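Local atomic coordinates of putative acetyl transferase (Pyrococcus furiosus, PDB entry 1VKC), a protein that probably transfers an acyl group other than an amino-acyl one, most likely acetyl, as expected of a GNAT-family acetyltransferase. Residues I79-D84 and E117-E122; K25-I30 and E46-L51. All coordinates share one frame; numbering follows the deposited sequence.

Overall arrangement
Both contacts lie within the GNAT acetyltransferase domain but share no helix or strand, and they sit on opposite sides of the chain's centre, with their own centres about 23 Å apart. Interaction 1 packs the last turns of helix 108-122 on strand 73-83 of the central sheet; it is partly buried and wholly apolar, two isoleucines against a tryptophan, without a single hydrogen bond across it. Interaction 2 joins two neighbouring helices, 20-31 and 41-57, and is also only partly buried, yet it is built from charged and polar side chains. Apolar packing holds helix against sheet in the first, whereas directed hydrogen bonds and a salt bridge link helix to helix in the second.

Interaction 1. Residues I79-D84 and E117-E122; sequences ICITLD and EEWAKE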
# COMPACT_ATOMS: atom_id res chain seq x y z
N ILE A 79 -14.47 -15.59 5.60
CA ILE A 79 -15.58 -15.97 6.46
C ILE A 79 -15.09 -16.74 7.67
O ILE A 79 -14.22 -17.63 7.54
CB ILE A 79 -16.57 -16.88 5.72
CG1 ILE A 79 -16.89 -16.36 4.33
CG2 ILE A 79 -17.86 -17.07 6.54
CD1 ILE A 79 -17.35 -17.42 3.41
N CYS A 80 -15.68 -16.43 8.83
CA CYS A 80 -15.45 -17.16 10.08
C CYS A 80 -16.78 -17.62 10.67
O CYS A 80 -17.65 -16.79 10.97
CB CYS A 80 -14.78 -16.24 11.11
SG CYS A 80 -14.30 -17.04 12.65
N ILE A 81 -16.93 -18.94 10.87
CA ILE A 81 -18.10 -19.50 11.55
C ILE A 81 -17.88 -19.41 13.05
O ILE A 81 -16.88 -19.93 13.56
CB ILE A 81 -18.34 -20.98 11.15
CG1 ILE A 81 -18.62 -21.11 9.64
CG2 ILE A 81 -19.47 -21.61 11.99
CD1 ILE A 81 -19.87 -20.42 9.17
N THR A 82 -18.78 -18.75 13.76
CA THR A 82 -18.64 -18.56 15.19
C THR A 82 -20.00 -18.44 15.85
O THR A 82 -21.03 -18.76 15.20
CB THR A 82 -17.71 -17.33 15.49
OG1 THR A 82 -17.52 -17.18 16.90
CG2 THR A 82 -18.37 -16.02 15.06
N LEU A 83 -20.04 -18.08 17.13
CA LEU A 83 -21.31 -17.86 17.84
C LEU A 83 -21.59 -16.40 18.06
O LEU A 83 -20.70 -15.61 18.35
CB LEU A 83 -21.32 -18.58 19.19
CG LEU A 83 -21.41 -20.10 19.14
CD1 LEU A 83 -21.09 -20.67 20.52
CD2 LEU A 83 -22.77 -20.56 18.66
N ASP A 84 -22.87 -16.04 17.97
CA ASP A 84 -23.31 -14.68 18.17
C ASP A 84 -23.26 -14.32 19.66
O ASP A 84 -23.75 -15.07 20.50
CB ASP A 84 -24.74 -14.51 17.65
CG ASP A 84 -25.10 -13.08 17.43
OD1 ASP A 84 -25.58 -12.42 18.37
OD2 ASP A 84 -24.95 -12.52 16.31
N GLU A 117 -22.59 -16.03 1.67
CA GLU A 117 -23.92 -16.27 2.23
C GLU A 117 -24.40 -17.71 1.97
O GLU A 117 -24.94 -18.38 2.87
CB GLU A 117 -24.89 -15.26 1.67
CG GLU A 117 -24.62 -13.84 2.19
CD GLU A 117 -25.63 -12.81 1.70
OE1 GLU A 117 -25.31 -11.60 1.75
OE2 GLU A 117 -26.74 -13.21 1.29
N GLU A 118 -24.15 -18.18 0.76
CA GLU A 118 -24.50 -19.55 0.39
C GLU A 118 -23.74 -20.58 1.25
O GLU A 118 -24.36 -21.51 1.77
CB GLU A 118 -24.27 -19.77 -1.10
CG GLU A 118 -25.31 -19.04 -1.95
CD GLU A 118 -24.92 -18.86 -3.42
OE1 GLU A 118 -23.78 -19.20 -3.81
OE2 GLU A 118 -25.78 -18.34 -4.19
N TRP A 119 -22.43 -20.38 1.43
CA TRP A 119 -21.62 -21.26 2.22
C TRP A 119 -22.00 -21.22 3.70
O TRP A 119 -22.09 -22.26 4.34
CB TRP A 119 -20.14 -20.94 2.05
CG TRP A 119 -19.21 -21.91 2.76
CD1 TRP A 119 -18.75 -23.11 2.28
CD2 TRP A 119 -18.62 -21.73 4.03
NE1 TRP A 119 -17.92 -23.69 3.20
CE2 TRP A 119 -17.82 -22.87 4.29
CE3 TRP A 119 -18.68 -20.73 5.01
CZ2 TRP A 119 -17.09 -23.02 5.47
CZ3 TRP A 119 -17.97 -20.88 6.18
CH2 TRP A 119 -17.18 -22.03 6.40
N ALA A 120 -22.23 -20.02 4.22
CA ALA A 120 -22.70 -19.85 5.59
C ALA A 120 -23.98 -20.70 5.85
O ALA A 120 -24.07 -21.41 6.84
CB ALA A 120 -22.95 -18.33 5.88
N LYS A 121 -24.94 -20.62 4.93
CA LYS A 121 -26.17 -21.39 5.04
C LYS A 121 -25.88 -22.90 5.11
O LYS A 121 -26.48 -23.61 5.92
CB LYS A 121 -27.10 -21.07 3.86
CG LYS A 121 -28.59 -21.28 4.14
CD LYS A 121 -29.44 -20.51 3.12
CE LYS A 121 -30.94 -20.72 3.34
NZ LYS A 121 -31.75 -20.04 2.28
N GLU A 122 -24.97 -23.38 4.26
CA GLU A 122 -24.55 -24.82 4.24
C GLU A 122 -24.01 -25.27 5.56
O GLU A 122 -24.17 -26.43 5.93
CB GLU A 122 -23.43 -25.05 3.23
CG GLU A 122 -23.81 -24.89 1.79
CD GLU A 122 -22.61 -25.04 0.87
OE1 GLU A 122 -22.74 -24.63 -0.30
OE2 GLU A 122 -21.55 -25.56 1.31
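Strand residues 79-83 pass beside the last turns of the helix in 117-122, with Ile81 and Ala120 nearest in backbone, their CA atoms 7.5 Å apart. Ile79 and Ile81 turn their side chains toward the helix, while Cys80, between them on the strand, points away; this alternation lets two beta-branched residues, well suited to a strand, meet a single large partner. That partner is Trp119, whose CG stands anti to the backbone N (chi1 -175°) and carries the indole out to the strand. Its six-membered ring does the touching. CG1 of Ile81 comes within 3.5 Å of Trp119 CZ3, and Ile81 CD1 lies 3.6 Å from the same atom. Ile79 meets the neighbouring part of the ring: its CG2 is 3.8 Å from Trp119 CZ3, and Ile79 CD1 is 3.9 Å from Trp119 CE3. Both aliphatic chains approach the indole obliquely, a purely apolar contact. It is helix-on-sheet packing in the GNAT fold. Strand 73-83 runs antiparallel between strands 60-68 and 90-99; Trp119 also reaches across to Glu60 and Lys62 of the former, while Ala120, small enough for a close approach, packs on Ala92 of the latter.

Interaction 2. Residues K25-I30 and E46-L51; sequences KLDREI and ERHEEL
His48 stands between Asp27 and Arg28, bonded through NE2 to the aspartate and met by the arginine both over a face and, at ND1, by its guanidinium, in a helix-helix contact of the GNAT domain. The segments of helices 20-31 and 41-57 run at 133° to each other, with axes 10.6 Å apart at their closest. Histidine suits this place because both its nitrogens can be used. NE2 of His48 donates to Asp27 OD2 at 2.7 Å, a His-carboxylate hydrogen bond. The carboxylate lies near the edge of the ring but is turned 42° from its plane, and OD2 is met on its anti side. Over a face of the imidazole lies the start of the arginine chain: CB of Arg28 is 3.8 Å from the centroid of the His48 ring, a CH-pi contact. With chi3 at -54° the arginine then bends, bringing its guanidinium round nearly perpendicular to the ring. NH2 of Arg28 now donates to His48 ND1 over 3.3 Å; that ND1 accepts is consistent with NE2 being the donor to Asp27. With an alanine in place of His48, Asp27 OD2 is likely to lose its donor, and Arg28 both its ND1 acceptor and the ring its CB packs on. OD1 of Asp27 lies close to the carboxylates of Asp96 and Glu98. Glu49, whose chain bends at chi2, supplies the countercharge for the arginine: its OE2 receives Arg28 NH2 at 2.9 Å in a salt bridge, on the anti side of the carboxylate and out of its plane.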
# COMPACT_ATOMS: atom_id res chain seq x y z
N LYS A 25 -1.34 -10.29 1.69
CA LYS A 25 -0.57 -9.15 1.16
C LYS A 25 -1.44 -8.06 0.55
O LYS A 25 -1.16 -6.87 0.71
CB LYS A 25 0.49 -9.62 0.17
CG LYS A 25 1.69 -10.26 0.86
CD LYS A 25 2.48 -11.17 -0.11
CE LYS A 25 3.86 -11.48 0.43
N LEU A 26 -2.50 -8.46 -0.13
CA LEU A 26 -3.43 -7.49 -0.68
C LEU A 26 -4.18 -6.74 0.44
O LEU A 26 -4.33 -5.51 0.39
CB LEU A 26 -4.40 -8.19 -1.63
CG LEU A 26 -5.51 -7.39 -2.29
CD1 LEU A 26 -4.98 -6.22 -3.06
CD2 LEU A 26 -6.31 -8.33 -3.19
N ASP A 27 -4.61 -7.47 1.45
CA ASP A 27 -5.23 -6.86 2.61
C ASP A 27 -4.27 -5.92 3.35
O ASP A 27 -4.68 -4.88 3.82
CB ASP A 27 -5.74 -7.92 3.56
CG ASP A 27 -6.35 -7.32 4.81
OD1 ASP A 27 -7.39 -6.62 4.71
OD2 ASP A 27 -5.83 -7.49 5.92
N ARG A 28 -3.01 -6.30 3.46
CA ARG A 28 -1.99 -5.43 4.04
C ARG A 28 -1.89 -4.11 3.27
O ARG A 28 -1.85 -3.04 3.86
CB ARG A 28 -0.63 -6.12 4.03
CG ARG A 28 0.53 -5.23 4.47
CD ARG A 28 1.76 -6.01 4.80
NE ARG A 28 1.43 -7.03 5.80
CZ ARG A 28 2.13 -8.14 6.03
NH1 ARG A 28 3.26 -8.40 5.35
NH2 ARG A 28 1.70 -9.00 6.94
N GLU A 29 -1.86 -4.21 1.95
CA GLU A 29 -1.76 -3.03 1.08
C GLU A 29 -3.01 -2.16 1.20
O GLU A 29 -2.91 -0.94 1.41
CB GLU A 29 -1.51 -3.47 -0.38
CG GLU A 29 -1.37 -2.31 -1.40
CD GLU A 29 -0.08 -1.51 -1.25
OE1 GLU A 29 -0.12 -0.27 -1.42
OE2 GLU A 29 0.97 -2.11 -0.98
N ILE A 30 -4.17 -2.77 1.06
CA ILE A 30 -5.44 -2.05 1.12
C ILE A 30 -5.66 -1.38 2.50
O ILE A 30 -5.94 -0.17 2.57
CB ILE A 30 -6.62 -3.00 0.78
CG1 ILE A 30 -6.59 -3.35 -0.72
CG2 ILE A 30 -7.97 -2.35 1.12
CD1 ILE A 30 -7.65 -4.33 -1.14
N GLU A 46 4.24 -5.40 10.79
CA GLU A 46 4.42 -6.44 11.84
C GLU A 46 3.12 -6.72 12.58
O GLU A 46 2.79 -7.88 12.85
CB GLU A 46 5.50 -6.01 12.84
CG GLU A 46 6.92 -6.02 12.26
CD GLU A 46 7.96 -5.42 13.19
OE1 GLU A 46 7.65 -5.14 14.38
OE2 GLU A 46 9.11 -5.22 12.72
N ARG A 47 2.40 -5.65 12.90
CA ARG A 47 1.08 -5.75 13.58
C ARG A 47 0.01 -6.36 12.68
O ARG A 47 -0.82 -7.16 13.14
CB ARG A 47 0.64 -4.37 14.02
CG ARG A 47 1.50 -3.77 15.13
CD ARG A 47 1.11 -2.37 15.49
NE ARG A 47 2.12 -1.76 16.35
CZ ARG A 47 2.16 -0.48 16.72
NH1 ARG A 47 3.16 -0.06 17.48
NH2 ARG A 47 1.22 0.38 16.34
N HIS A 48 0.01 -5.96 11.41
CA HIS A 48 -0.87 -6.60 10.43
C HIS A 48 -0.61 -8.11 10.34
O HIS A 48 -1.56 -8.89 10.29
CB HIS A 48 -0.78 -5.96 9.02
CG HIS A 48 -1.67 -6.64 8.01
ND1 HIS A 48 -1.34 -7.85 7.42
CD2 HIS A 48 -2.91 -6.33 7.57
CE1 HIS A 48 -2.32 -8.22 6.62
NE2 HIS A 48 -3.28 -7.33 6.69
N GLU A 49 0.66 -8.53 10.33
CA GLU A 49 0.98 -9.95 10.28
C GLU A 49 0.50 -10.65 11.56
O GLU A 49 -0.15 -11.69 11.49
CB GLU A 49 2.49 -10.18 10.10
CG GLU A 49 2.91 -11.64 10.00
CD GLU A 49 2.34 -12.34 8.78
OE1 GLU A 49 1.87 -13.49 8.92
OE2 GLU A 49 2.38 -11.76 7.68
N GLU A 50 0.83 -10.08 12.72
CA GLU A 50 0.41 -10.60 14.02
C GLU A 50 -1.12 -10.82 14.08
O GLU A 50 -1.60 -11.92 14.37
CB GLU A 50 0.82 -9.65 15.13
N LEU A 51 -1.87 -9.76 13.80
CA LEU A 51 -3.32 -9.82 13.85
C LEU A 51 -3.89 -10.84 12.87
O LEU A 51 -4.78 -11.60 13.22
CB LEU A 51 -3.91 -8.44 13.58
CG LEU A 51 -5.42 -8.31 13.75
CD1 LEU A 51 -5.84 -8.79 15.14
CD2 LEU A 51 -5.82 -6.89 13.56